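Local coordinates for protein putative NAD(P)H-flavin oxidoreductase (Neisseria meningitidis serogroup A / serotype 4A, PDB 6WT2) that probably reduces nitro compounds such as chloramphenicol, using NAD(P)H and a bound FMN cofactor, as a nitroreductase of the NfsB type, at residues R19-I31 and T201-R214. Numbering follows the deposited sequence.
With FMN (flavin mononucleotide), chain G.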
# COMPACT_ATOMS: atom_id res chain seq x y z
N ARG A 19 -14.98 2.20 -5.63
CA ARG A 19 -14.46 1.19 -4.72
C ARG A 19 -15.07 1.33 -3.34
O ARG A 19 -14.94 2.38 -2.69
CB ARG A 19 -12.94 1.25 -4.61
CG ARG A 19 -12.36 -0.10 -4.12
CD ARG A 19 -11.18 0.06 -3.14
NE ARG A 19 -11.45 1.13 -2.17
CZ ARG A 19 -12.06 0.97 -0.99
NH1 ARG A 19 -12.46 -0.23 -0.59
NH2 ARG A 19 -12.27 2.03 -0.22
N LYS A 20 -15.74 0.28 -2.90
CA LYS A 20 -16.29 0.19 -1.56
C LYS A 20 -16.04 -1.23 -1.09
O LYS A 20 -16.10 -2.17 -1.88
CB LYS A 20 -17.80 0.50 -1.54
CG LYS A 20 -18.18 1.78 -2.26
CD LYS A 20 -19.68 1.93 -2.32
CE LYS A 20 -20.08 3.30 -2.84
NZ LYS A 20 -21.50 3.59 -2.50
N SER A 21 -15.73 -1.39 0.19
CA SER A 21 -15.50 -2.74 0.69
C SER A 21 -16.80 -3.54 0.63
O SER A 21 -17.84 -3.10 1.13
CB SER A 21 -14.94 -2.71 2.10
OG SER A 21 -13.60 -2.25 2.07
N CYS A 22 -16.73 -4.71 -0.00
CA CYS A 22 -17.89 -5.56 -0.23
C CYS A 22 -17.73 -6.86 0.55
O CYS A 22 -16.77 -7.60 0.33
CB CYS A 22 -18.05 -5.84 -1.73
SG CYS A 22 -19.32 -7.06 -2.13
N ARG A 23 -18.69 -7.15 1.43
CA ARG A 23 -18.62 -8.37 2.22
C ARG A 23 -19.50 -9.49 1.68
O ARG A 23 -19.34 -10.64 2.11
CB ARG A 23 -18.97 -8.11 3.68
CG ARG A 23 -17.84 -7.46 4.45
CD ARG A 23 -17.88 -5.95 4.30
NE ARG A 23 -16.79 -5.31 5.05
CZ ARG A 23 -16.71 -4.00 5.26
NH1 ARG A 23 -17.64 -3.19 4.79
NH2 ARG A 23 -15.69 -3.50 5.94
N HIS A 24 -20.38 -9.20 0.73
CA HIS A 24 -21.41 -10.13 0.28
C HIS A 24 -21.53 -10.03 -1.23
O HIS A 24 -22.01 -9.03 -1.76
CB HIS A 24 -22.75 -9.84 0.94
CG HIS A 24 -22.69 -9.86 2.43
ND1 HIS A 24 -22.61 -11.03 3.15
CD2 HIS A 24 -22.65 -8.85 3.33
CE1 HIS A 24 -22.56 -10.74 4.44
NE2 HIS A 24 -22.58 -9.42 4.57
N TYR A 25 -21.11 -11.08 -1.92
CA TYR A 25 -21.06 -11.09 -3.37
C TYR A 25 -22.20 -11.92 -3.94
O TYR A 25 -22.81 -12.73 -3.24
CB TYR A 25 -19.73 -11.66 -3.85
CG TYR A 25 -18.52 -10.85 -3.45
CD1 TYR A 25 -18.10 -9.77 -4.22
CD2 TYR A 25 -17.77 -11.19 -2.31
CE1 TYR A 25 -16.97 -9.03 -3.88
CE2 TYR A 25 -16.64 -10.45 -1.96
CZ TYR A 25 -16.25 -9.38 -2.75
OH TYR A 25 -15.13 -8.66 -2.42
N ASP A 26 -22.47 -11.70 -5.22
CA ASP A 26 -23.38 -12.55 -5.97
C ASP A 26 -22.67 -13.86 -6.29
O ASP A 26 -21.78 -13.90 -7.14
CB ASP A 26 -23.84 -11.83 -7.24
CG ASP A 26 -24.90 -12.62 -8.01
OD1 ASP A 26 -24.98 -13.86 -7.87
OD2 ASP A 26 -25.67 -11.98 -8.77
N ALA A 27 -23.07 -14.94 -5.62
CA ALA A 27 -22.37 -16.21 -5.76
C ALA A 27 -22.43 -16.78 -7.18
O ALA A 27 -21.58 -17.61 -7.54
CB ALA A 27 -22.95 -17.24 -4.78
N ALA A 28 -23.38 -16.36 -8.00
CA ALA A 28 -23.47 -16.89 -9.35
C ALA A 28 -22.61 -16.14 -10.36
O ALA A 28 -22.43 -16.64 -11.47
CB ALA A 28 -24.93 -16.89 -9.82
N ARG A 29 -22.05 -14.98 -10.00
CA ARG A 29 -21.35 -14.13 -10.96
C ARG A 29 -19.84 -14.31 -10.84
O ARG A 29 -19.25 -13.98 -9.80
CB ARG A 29 -21.73 -12.67 -10.75
CG ARG A 29 -23.09 -12.31 -11.32
CD ARG A 29 -22.91 -11.38 -12.49
NE ARG A 29 -23.00 -9.98 -12.09
CZ ARG A 29 -22.41 -8.98 -12.72
NH1 ARG A 29 -21.65 -9.20 -13.79
NH2 ARG A 29 -22.56 -7.74 -12.28
N LYS A 30 -19.21 -14.81 -11.90
CA LYS A 30 -17.77 -15.04 -11.92
C LYS A 30 -17.08 -13.96 -12.76
O LYS A 30 -17.55 -13.59 -13.83
CB LYS A 30 -17.45 -16.43 -12.50
CG LYS A 30 -18.12 -17.58 -11.74
CD LYS A 30 -17.69 -17.58 -10.28
CE LYS A 30 -18.57 -18.47 -9.42
NZ LYS A 30 -18.11 -18.40 -8.00
N ILE A 31 -15.94 -13.48 -12.26
CA ILE A 31 -15.08 -12.61 -13.05
C ILE A 31 -14.47 -13.44 -14.17
O ILE A 31 -13.97 -14.55 -13.93
CB ILE A 31 -13.99 -11.99 -12.17
CG1 ILE A 31 -14.61 -11.14 -11.04
CG2 ILE A 31 -13.04 -11.16 -13.00
CD1 ILE A 31 -13.66 -10.91 -9.88
N THR A 201 -10.67 -10.08 -1.48
CA THR A 201 -11.70 -10.77 -2.24
C THR A 201 -12.11 -9.90 -3.43
O THR A 201 -11.98 -8.68 -3.39
CB THR A 201 -12.92 -11.08 -1.37
OG1 THR A 201 -13.49 -9.87 -0.84
CG2 THR A 201 -12.52 -11.98 -0.21
N PHE A 202 -12.61 -10.54 -4.48
CA PHE A 202 -13.08 -9.85 -5.67
C PHE A 202 -14.32 -10.53 -6.20
O PHE A 202 -14.42 -11.76 -6.19
CB PHE A 202 -12.04 -9.85 -6.80
CG PHE A 202 -10.75 -9.17 -6.45
CD1 PHE A 202 -10.55 -7.83 -6.76
CD2 PHE A 202 -9.73 -9.88 -5.83
CE1 PHE A 202 -9.35 -7.21 -6.43
CE2 PHE A 202 -8.53 -9.26 -5.50
CZ PHE A 202 -8.34 -7.92 -5.79
N GLY A 203 -15.23 -9.72 -6.73
CA GLY A 203 -16.45 -10.25 -7.31
C GLY A 203 -17.42 -9.14 -7.65
O GLY A 203 -17.02 -7.99 -7.85
N TYR A 204 -18.69 -9.50 -7.70
CA TYR A 204 -19.77 -8.57 -7.99
C TYR A 204 -20.71 -8.51 -6.80
O TYR A 204 -21.18 -9.56 -6.33
CB TYR A 204 -20.49 -8.99 -9.27
CG TYR A 204 -19.59 -9.02 -10.48
CD1 TYR A 204 -19.34 -7.85 -11.20
CD2 TYR A 204 -18.96 -10.19 -10.89
CE1 TYR A 204 -18.51 -7.86 -12.31
CE2 TYR A 204 -18.12 -10.21 -12.01
CZ TYR A 204 -17.91 -9.03 -12.71
OH TYR A 204 -17.08 -9.01 -13.80
N ARG A 205 -20.99 -7.31 -6.32
CA ARG A 205 -21.74 -7.14 -5.08
C ARG A 205 -23.17 -7.65 -5.23
O ARG A 205 -23.79 -7.56 -6.30
CB ARG A 205 -21.77 -5.66 -4.67
CG ARG A 205 -22.60 -4.77 -5.57
CD ARG A 205 -22.27 -3.30 -5.36
NE ARG A 205 -23.01 -2.46 -6.30
CZ ARG A 205 -22.51 -2.01 -7.45
NH1 ARG A 205 -21.27 -2.32 -7.80
NH2 ARG A 205 -23.25 -1.24 -8.24
N VAL A 206 -23.70 -8.20 -4.14
CA VAL A 206 -25.06 -8.73 -4.18
C VAL A 206 -26.10 -7.64 -3.92
O VAL A 206 -27.25 -7.78 -4.36
CB VAL A 206 -25.22 -9.90 -3.20
CG1 VAL A 206 -25.39 -9.40 -1.77
CG2 VAL A 206 -26.36 -10.80 -3.61
N GLN A 207 -25.73 -6.56 -3.25
CA GLN A 207 -26.67 -5.48 -2.94
C GLN A 207 -25.92 -4.16 -2.98
O GLN A 207 -24.70 -4.11 -3.14
CB GLN A 207 -27.34 -5.71 -1.58
CG GLN A 207 -26.37 -5.81 -0.42
CD GLN A 207 -27.03 -6.31 0.85
OE1 GLN A 207 -28.15 -6.81 0.82
NE2 GLN A 207 -26.33 -6.17 1.97
N GLU A 208 -26.67 -3.07 -2.82
CA GLU A 208 -26.01 -1.77 -2.80
C GLU A 208 -25.20 -1.61 -1.52
O GLU A 208 -25.53 -2.17 -0.47
CB GLU A 208 -27.04 -0.65 -2.96
CG GLU A 208 -27.46 -0.46 -4.41
CD GLU A 208 -26.29 -0.65 -5.37
OE1 GLU A 208 -25.38 0.21 -5.40
OE2 GLU A 208 -26.26 -1.68 -6.09
N ILE A 209 -24.10 -0.90 -1.64
CA ILE A 209 -23.20 -0.63 -0.52
C ILE A 209 -23.16 0.88 -0.30
O ILE A 209 -22.89 1.64 -1.24
CB ILE A 209 -21.79 -1.18 -0.79
CG1 ILE A 209 -21.85 -2.69 -1.07
CG2 ILE A 209 -20.87 -0.87 0.38
CD1 ILE A 209 -20.62 -3.20 -1.79
N ALA A 210 -23.42 1.30 0.93
CA ALA A 210 -23.33 2.71 1.27
C ALA A 210 -21.88 3.18 1.31
O ALA A 210 -21.00 2.46 1.78
CB ALA A 210 -24.01 2.98 2.61
N THR A 211 -21.64 4.40 0.82
CA THR A 211 -20.32 5.01 0.92
C THR A 211 -19.95 5.23 2.37
O THR A 211 -20.75 5.75 3.15
CB THR A 211 -20.30 6.35 0.18
OG1 THR A 211 -20.77 6.16 -1.16
CG2 THR A 211 -18.90 6.91 0.14
N LYS A 212 -18.73 4.84 2.75
CA LYS A 212 -18.29 4.95 4.13
C LYS A 212 -17.55 6.27 4.37
O LYS A 212 -16.97 6.84 3.45
CB LYS A 212 -17.41 3.75 4.50
CG LYS A 212 -18.10 2.39 4.30
CD LYS A 212 -19.50 2.39 4.93
CE LYS A 212 -20.12 1.00 4.97
NZ LYS A 212 -20.28 0.40 3.62
N ALA A 213 -17.60 6.74 5.61
CA ALA A 213 -17.08 8.07 5.95
C ALA A 213 -15.56 8.08 5.95
O ALA A 213 -14.90 7.05 6.06
CB ALA A 213 -17.58 8.49 7.33
N ARG A 214 -15.01 9.28 5.81
CA ARG A 214 -13.59 9.53 6.00
C ARG A 214 -13.43 10.79 6.84
O ARG A 214 -14.29 11.68 6.82
CB ARG A 214 -12.84 9.71 4.66
CG ARG A 214 -12.78 8.46 3.79
CD ARG A 214 -11.97 7.35 4.46
NE ARG A 214 -11.71 6.25 3.53
CZ ARG A 214 -12.59 5.29 3.27
NH1 ARG A 214 -13.78 5.28 3.88
NH2 ARG A 214 -12.28 4.32 2.41
N1 FMN G . -13.22 -5.55 5.97
C2 FMN G . -13.73 -6.70 6.48
O2 FMN G . -14.98 -6.83 6.50
N3 FMN G . -12.96 -7.70 6.93
C4 FMN G . -11.63 -7.61 6.99
O4 FMN G . -10.90 -8.57 7.34
C4A FMN G . -11.00 -6.38 6.47
N5 FMN G . -9.67 -6.19 6.59
C5A FMN G . -9.09 -5.10 6.02
C6 FMN G . -7.70 -5.08 5.85
C7 FMN G . -7.11 -3.97 5.28
C7M FMN G . -5.61 -3.90 5.09
C8 FMN G . -7.95 -2.84 4.79
C8M FMN G . -7.29 -1.69 4.07
C9 FMN G . -9.34 -2.89 4.90
C9A FMN G . -9.94 -4.02 5.44
N10 FMN G . -11.35 -4.12 5.51
C10 FMN G . -11.90 -5.28 6.07
C1' FMN G . -12.20 -3.06 4.96
C2' FMN G . -12.31 -1.85 5.90
O2' FMN G . -13.18 -2.12 7.03
C3' FMN G . -12.79 -0.67 5.05
O3' FMN G . -11.78 -0.39 4.06
C4' FMN G . -13.06 0.63 5.81
O4' FMN G . -14.04 0.40 6.82
C5' FMN G . -13.54 1.72 4.86
O5' FMN G . -14.72 1.31 4.17
P FMN G . -14.71 1.35 2.55
O1P FMN G . -13.46 0.56 2.24
O2P FMN G . -15.97 0.70 2.05
O3P FMN G . -14.56 2.78 2.12
O HOH W 1 -17.98 -0.64 2.72
O HOH W 2 -15.05 -9.98 1.17
O HOH W 3 -23.17 -6.51 -1.58
O HOH W 4 -19.46 -12.34 -7.55
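R19 and R214 come from distant parts of the chain to one phosphate, a worked example of how two largely irregular segments can build a cofactor site between them. R19 NH2 and R214 NH2 lie 3.5 Å apart, held together by the anion of FMN: R214 NH2 gives O3P a 2.8 Å bond, while R19 reaches O1P with both NH1 and NH2, its guanidinium edge on. S21 adds its N to O2P and its OG to O1P. Water 1 links S21 O, K212 NZ and O2P.

Direct polar bonds continue away from the phosphate. K20, straight from CG outward, runs past I209 in the opposite sense, and its NZ donates to I209 O (2.7 Å) and T211 OG1. A short hydrogen bond joins two hydroxyls, Y25 OH to T201 OG1, 2.6 Å; the T201 torsion (chi1 60°) places OG1 against the rim of the Y25 ring, where it also meets water 2, which donates to C22 O. The backbones meet in a single bridge at Y25 and R205, where D26 N donates to Y204 O almost straight (174°) and V206 N to H24 O.

Stacking and apolar packing finish the interface. R29 folds back at its second and third torsions, which lays its guanidinium flat over one face of the Y204 ring, planes 18° apart and R29 CZ 3.8 Å from the ring centroid, a cation-pi contact. I31 CD1 abuts F202 CB (3.6 Å), I31 CG1 meets Y204 CE2, and I209 CD1 packs on C22 CB.

R23 NE and NH2 hold flavin O2 and N1, and S46 O of the second subunit accepts from R214 NE. The arrangement is that of the FMN site of the dimeric nitroreductase fold, with basic residues from both segments around the phosphate.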